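Long-range contacts in major capsid protein P2 (Pseudoalteromonas phage pm2, PDB 2VVF), which builds the outer protein shell of a lipid-containing marine bacteriophage as trimers of a double jelly-roll subunit: residues L5-I10 against L129-Q134; I32-S37 against G79-H84. One frame throughout, in Å; residues are numbered along the deposited sequence.

How the contacts relate
Both contacts lie in one antiparallel sheet of the N-terminal jelly roll, their centres 10 Å apart. Contact 2 is nested inside the chain loop that contact 1 closes. Strands 128-136 and 28-37 are neighbours in the sheet, so 129-134 stands between 5-10 and 32-37, and 79-84 follows beyond. Two probable backbone hydrogen bonds tie the middle pair: Asp33 N to Ile132 O and Arg35 N to Ser130 O, each 2.9 Å. Leu129 CD2 also packs 3.4 Å from Tyr36 CB. Each contact touches a second subunit of the trimer. The bound calcium is remote from this patch, about 13 Å from the side chain of Ile32.

Contact 1 (L5-I10 against L129-Q134); sequences LNLNSI and LSAIAQ
Leu7 spreads its two methyls over a pair of alanines on the facing strand: CD1 comes to 3.5 Å from Ala133 CB, while CD2 lies 3.8 Å from Ala131 CB. Two small residues thus form the floor beneath one branched tip. On the other face of the sheet Asn6 and Ile132 lie side by side and point the same way. Asn6 CG is anti to its own carbonyl carbon (chi1 -90°), and the amide oxygen OD1 ends against the isoleucine flank, 3.0 Å from Ile132 CG1, a close polar-apolar approach. Farther along, Ile10 CD1, anti along the chain (chi2 173°), ends 3.6 Å from Leu129 O and 4.0 Å from Leu129 CB.

The backbones are joined as an antiparallel ladder at one end only. Leu5 and Ala133 form a hydrogen-bonded pair, with Ala133 N 2.7 Å from Leu5 O and Leu5 N returning the bond to Ala133 O. The strand ends at Asn6; from Leu7 on the segment is loop. Leu7 N still reaches Ala131 O, but this bond is weak, bent to 123° at the hydrogen. Beyond it one water bridges the separation, accepting from Ile10 N and donating to Leu129 O.

Asn6 N also bonds Asp196 of the second subunit, and Leu197 of that subunit packs on Asn6. Within the chain, Leu7 and Ile10 face strand 18-23 through Leu23, Cys19 and Ile21, Leu129 meets Phe118 and Ile120 of strand 114-120, and strand 28-37 lines the other edge of 129-134.

Contact 2 (I32-S37 against G79-H84); sequences IDLRYS and GVVSFH
Asp33 OD1 receives two hydrogen bonds, one from Ser82 OG at 2.7 Å and one from Gln209 NE2 of the second subunit. The serine meets OD1 on its anti side, 26° out of the carboxylate plane. Asp33 CG is anti to its own carbonyl carbon (chi1 -51°), as Ser82 OG is to its own, and the two groups meet above a non-hydrogen-bonded pair. Ser82 OG is also bonded to Tyr205 OH of the second subunit, and Asp33 OD2 takes Gln134 NE2 of the same chain, so this buried polar cluster joins three strands and two subunits.

Val80 lies on the same face. Its CG2 sits over one face of the Arg35 guanidinium, toward the rim, 3.4 Å from Arg35 NH1; Arg35 NH2 forms a salt bridge with Asp202 of the second subunit.

The two segments are antiparallel neighbours in a sheet of the N-terminal jelly roll, one of the two such domains that make up this double jelly-roll capsid protein. Ile32 with Phe83 and Leu34 with Val81 are hydrogen-bonded pairs, Leu34 N reaching Val81 O at 2.8 Å. Past the last bridge Tyr36 N still donates a hydrogen bond to Gly79 O, from above the carbonyl plane.

The opposite face is apolar. Leu34 and Val81 stand side by side, Leu34 CB 4.1 Å from Val81 CG1, whereas the Phe83 ring presents its edge to Ile32 O. Beyond the last bridge the Tyr36 ring turns back over Gly79, whose CA makes a CH-pi contact 4.0 Å from the Tyr36 ring centroid, 16° off the ring normal.

Contact 1 (L5-I10 against L129-Q134)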
loop_
_atom_site.group_PDB
_atom_site.type_symbol
_atom_site.label_atom_id
_atom_site.label_comp_id
_atom_site.label_asym_id
_atom_site.label_seq_id
_atom_site.Cartn_x
_atom_site.Cartn_y
_atom_site.Cartn_z
ATOM N N LEU A 5 14.936 21.159 -3.970
ATOM C CA LEU A 5 16.105 21.982 -4.254
ATOM C C LEU A 5 17.339 21.196 -4.667
ATOM O O LEU A 5 17.619 20.121 -4.135
ATOM C CB LEU A 5 16.455 22.832 -3.029
ATOM C CG LEU A 5 15.935 24.269 -2.980
ATOM C CD1 LEU A 5 14.474 24.331 -3.402
ATOM C CD2 LEU A 5 16.115 24.835 -1.581
ATOM N N ASN A 6 18.104 21.776 -5.585
ATOM C CA ASN A 6 19.361 21.192 -6.022
ATOM C C ASN A 6 20.414 21.727 -5.060
ATOM O O ASN A 6 20.846 22.872 -5.179
ATOM C CB ASN A 6 19.690 21.635 -7.450
ATOM C CG ASN A 6 19.125 20.695 -8.500
ATOM O OD1 ASN A 6 19.334 19.484 -8.445
ATOM N ND2 ASN A 6 18.416 21.255 -9.473
ATOM N N LEU A 7 20.779 20.915 -4.073
ATOM C CA LEU A 7 21.752 21.325 -3.067
ATOM C C LEU A 7 23.027 21.891 -3.685
ATOM O O LEU A 7 23.378 21.569 -4.821
ATOM C CB LEU A 7 22.086 20.158 -2.135
ATOM C CG LEU A 7 21.403 20.162 -0.765
ATOM C CD1 LEU A 7 20.155 21.032 -0.780
ATOM C CD2 LEU A 7 21.074 18.747 -0.321
ATOM N N ASN A 8 23.714 22.741 -2.927
ATOM C CA ASN A 8 24.957 23.343 -3.390
ATOM C C ASN A 8 25.953 22.250 -3.753
ATOM O O ASN A 8 25.870 21.129 -3.246
ATOM C CB ASN A 8 25.546 24.257 -2.315
ATOM C CG ASN A 8 24.936 25.645 -2.332
ATOM O OD1 ASN A 8 24.305 26.045 -3.310
ATOM N ND2 ASN A 8 25.121 26.386 -1.245
ATOM N N SER A 9 26.888 22.576 -4.638
ATOM C CA SER A 9 27.891 21.616 -5.073
ATOM C C SER A 9 28.707 21.081 -3.900
ATOM O O SER A 9 29.075 21.831 -2.995
ATOM C CB SER A 9 28.812 22.249 -6.117
ATOM O OG SER A 9 30.116 21.700 -6.050
ATOM N N ILE A 10 28.977 19.778 -3.913
ATOM C CA ILE A 10 29.771 19.155 -2.859
ATOM C C ILE A 10 31.243 19.481 -3.092
ATOM O O ILE A 10 31.800 19.170 -4.146
ATOM C CB ILE A 10 29.523 17.631 -2.772
ATOM C CG1 ILE A 10 28.048 17.347 -2.483
ATOM C CG2 ILE A 10 30.401 17.008 -1.697
ATOM C CD1 ILE A 10 27.684 15.879 -2.544
ATOM N N LEU A 129 29.659 13.432 -7.228
ATOM C CA LEU A 129 28.510 13.402 -6.333
ATOM C C LEU A 129 27.752 14.720 -6.255
ATOM O O LEU A 129 28.347 15.791 -6.131
ATOM C CB LEU A 129 28.932 12.960 -4.930
ATOM C CG LEU A 129 29.768 11.682 -4.835
ATOM C CD1 LEU A 129 30.884 11.852 -3.815
ATOM C CD2 LEU A 129 28.887 10.495 -4.480
ATOM N N SER A 130 26.429 14.621 -6.308
ATOM C CA SER A 130 25.551 15.780 -6.208
ATOM C C SER A 130 24.362 15.386 -5.340
ATOM O O SER A 130 24.073 14.200 -5.177
ATOM C CB SER A 130 25.073 16.218 -7.593
ATOM O OG SER A 130 24.494 15.133 -8.297
ATOM N N ALA A 131 23.682 16.375 -4.774
ATOM C CA ALA A 131 22.549 16.093 -3.905
ATOM C C ALA A 131 21.345 16.992 -4.154
ATOM O O ALA A 131 21.486 18.170 -4.491
ATOM C CB ALA A 131 22.972 16.163 -2.443
ATOM N N ILE A 132 20.161 16.420 -3.969
ATOM C CA ILE A 132 18.907 17.142 -4.124
ATOM C C ILE A 132 18.132 16.987 -2.821
ATOM O O ILE A 132 18.141 15.918 -2.211
ATOM C CB ILE A 132 18.093 16.611 -5.321
ATOM C CG1 ILE A 132 18.658 17.154 -6.637
ATOM C CG2 ILE A 132 16.620 16.979 -5.173
ATOM C CD1 ILE A 132 18.071 16.499 -7.871
ATOM N N ALA A 133 17.480 18.056 -2.381
ATOM C CA ALA A 133 16.737 18.014 -1.130
ATOM C C ALA A 133 15.233 18.210 -1.287
ATOM O O ALA A 133 14.776 19.148 -1.942
ATOM C CB ALA A 133 17.300 19.022 -0.141
ATOM N N GLN A 134 14.470 17.320 -0.662
ATOM C CA GLN A 134 13.018 17.424 -0.642
ATOM C C GLN A 134 12.695 17.969 0.744
ATOM O O GLN A 134 12.715 17.232 1.732
ATOM C CB GLN A 134 12.371 16.050 -0.831
ATOM C CG GLN A 134 12.818 15.317 -2.082
ATOM C CD GLN A 134 12.091 14.004 -2.266
ATOM O OE1 GLN A 134 10.933 13.866 -1.877
ATOM N NE2 GLN A 134 12.772 13.026 -2.851
HETATM O O HOH W 1 27.777 18.588 -6.728
#

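Contact 2 (I32-S37 against G79-H84)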
loop_
_atom_site.group_PDB
_atom_site.type_symbol
_atom_site.label_atom_id
_atom_site.label_comp_id
_atom_site.label_asym_id
_atom_site.label_seq_id
_atom_site.Cartn_x
_atom_site.Cartn_y
_atom_site.Cartn_z
ATOM N N ILE A 32 16.783 13.180 1.127
ATOM C CA ILE A 32 17.961 13.718 0.461
ATOM C C ILE A 32 18.443 12.706 -0.576
ATOM O O ILE A 32 18.881 11.607 -0.230
ATOM C CB ILE A 32 19.072 14.087 1.465
ATOM C CG1 ILE A 32 18.726 15.396 2.180
ATOM C CG2 ILE A 32 20.415 14.198 0.754
ATOM C CD1 ILE A 32 19.544 15.650 3.427
ATOM N N ASP A 33 18.323 13.071 -1.849
ATOM C CA ASP A 33 18.729 12.191 -2.939
ATOM C C ASP A 33 20.176 12.439 -3.349
ATOM O O ASP A 33 20.511 13.501 -3.870
ATOM C CB ASP A 33 17.795 12.356 -4.140
ATOM C CG ASP A 33 16.329 12.237 -3.761
ATOM O OD1 ASP A 33 15.981 11.306 -3.004
ATOM O OD2 ASP A 33 15.524 13.076 -4.214
ATOM N N LEU A 34 21.031 11.450 -3.110
ATOM C CA LEU A 34 22.443 11.566 -3.448
ATOM C C LEU A 34 22.787 10.810 -4.725
ATOM O O LEU A 34 22.709 9.584 -4.774
ATOM C CB LEU A 34 23.318 11.076 -2.291
ATOM C CG LEU A 34 24.829 11.060 -2.545
ATOM C CD1 LEU A 34 25.369 12.475 -2.682
ATOM C CD2 LEU A 34 25.554 10.308 -1.438
ATOM N N ARG A 35 23.172 11.554 -5.756
ATOM C CA ARG A 35 23.549 10.964 -7.033
ATOM C C ARG A 35 25.053 10.710 -7.039
ATOM O O ARG A 35 25.834 11.566 -6.632
ATOM C CB ARG A 35 23.162 11.896 -8.185
ATOM C CG ARG A 35 23.391 11.309 -9.568
ATOM C CD ARG A 35 22.824 12.211 -10.652
ATOM N NE ARG A 35 21.377 12.067 -10.792
ATOM C CZ ARG A 35 20.777 10.979 -11.264
ATOM N NH1 ARG A 35 21.496 9.931 -11.639
ATOM N NH2 ARG A 35 19.457 10.937 -11.360
ATOM N N TYR A 36 25.452 9.523 -7.481
ATOM C CA TYR A 36 26.862 9.157 -7.509
ATOM C C TYR A 36 27.259 8.494 -8.821
ATOM O O TYR A 36 26.452 7.824 -9.466
ATOM C CB TYR A 36 27.191 8.221 -6.345
ATOM C CG TYR A 36 26.449 6.902 -6.402
ATOM C CD1 TYR A 36 25.231 6.738 -5.751
ATOM C CD2 TYR A 36 26.954 5.829 -7.128
ATOM C CE1 TYR A 36 24.542 5.537 -5.812
ATOM C CE2 TYR A 36 26.269 4.626 -7.197
ATOM C CZ TYR A 36 25.066 4.484 -6.537
ATOM O OH TYR A 36 24.388 3.288 -6.604
ATOM N N SER A 37 28.519 8.676 -9.198
ATOM C CA SER A 37 29.064 8.087 -10.414
ATOM C C SER A 37 30.586 8.133 -10.336
ATOM O O SER A 37 31.154 9.017 -9.694
ATOM C CB SER A 37 28.560 8.833 -11.652
ATOM O OG SER A 37 29.374 9.956 -11.946
ATOM N N GLY A 79 22.837 4.610 -9.456
ATOM C CA GLY A 79 23.390 5.944 -9.641
ATOM C C GLY A 79 22.804 6.934 -8.641
ATOM O O GLY A 79 23.187 8.101 -8.618
ATOM N N VAL A 80 21.877 6.465 -7.814
ATOM C CA VAL A 80 21.252 7.320 -6.814
ATOM C C VAL A 80 20.900 6.558 -5.545
ATOM O O VAL A 80 20.447 5.414 -5.596
ATOM C CB VAL A 80 20.013 8.056 -7.373
ATOM C CG1 VAL A 80 19.697 9.286 -6.527
ATOM C CG2 VAL A 80 20.226 8.443 -8.827
ATOM N N VAL A 81 21.099 7.211 -4.406
ATOM C CA VAL A 81 20.773 6.633 -3.108
ATOM C C VAL A 81 20.163 7.732 -2.245
ATOM O O VAL A 81 20.717 8.825 -2.130
ATOM C CB VAL A 81 21.996 5.971 -2.441
ATOM C CG1 VAL A 81 23.007 7.018 -2.007
ATOM C CG2 VAL A 81 21.559 5.109 -1.263
ATOM N N SER A 82 18.993 7.457 -1.682
ATOM C CA SER A 82 18.285 8.453 -0.891
ATOM C C SER A 82 18.362 8.244 0.613
ATOM O O SER A 82 18.426 7.116 1.097
ATOM C CB SER A 82 16.818 8.533 -1.325
ATOM O OG SER A 82 16.705 8.759 -2.720
ATOM N N PHE A 83 18.329 9.354 1.343
ATOM C CA PHE A 83 18.326 9.335 2.797
ATOM C C PHE A 83 16.889 9.595 3.206
ATOM O O PHE A 83 16.427 10.736 3.173
ATOM C CB PHE A 83 19.214 10.451 3.353
ATOM C CG PHE A 83 20.686 10.173 3.244
ATOM C CD1 PHE A 83 21.404 9.725 4.340
ATOM C CD2 PHE A 83 21.359 10.393 2.054
ATOM C CE1 PHE A 83 22.763 9.481 4.242
ATOM C CE2 PHE A 83 22.717 10.154 1.953
ATOM C CZ PHE A 83 23.418 9.698 3.049
ATOM N N HIS A 84 16.168 8.533 3.545
ATOM C CA HIS A 84 14.771 8.662 3.936
ATOM C C HIS A 84 14.626 8.978 5.419
ATOM O O HIS A 84 14.608 8.074 6.256
ATOM C CB HIS A 84 13.997 7.386 3.601
ATOM C CG HIS A 84 13.828 7.147 2.133
ATOM N ND1 HIS A 84 12.730 7.590 1.428
ATOM C CD2 HIS A 84 14.614 6.502 1.239
ATOM C CE1 HIS A 84 12.849 7.234 0.162
ATOM N NE2 HIS A 84 13.984 6.573 0.020
#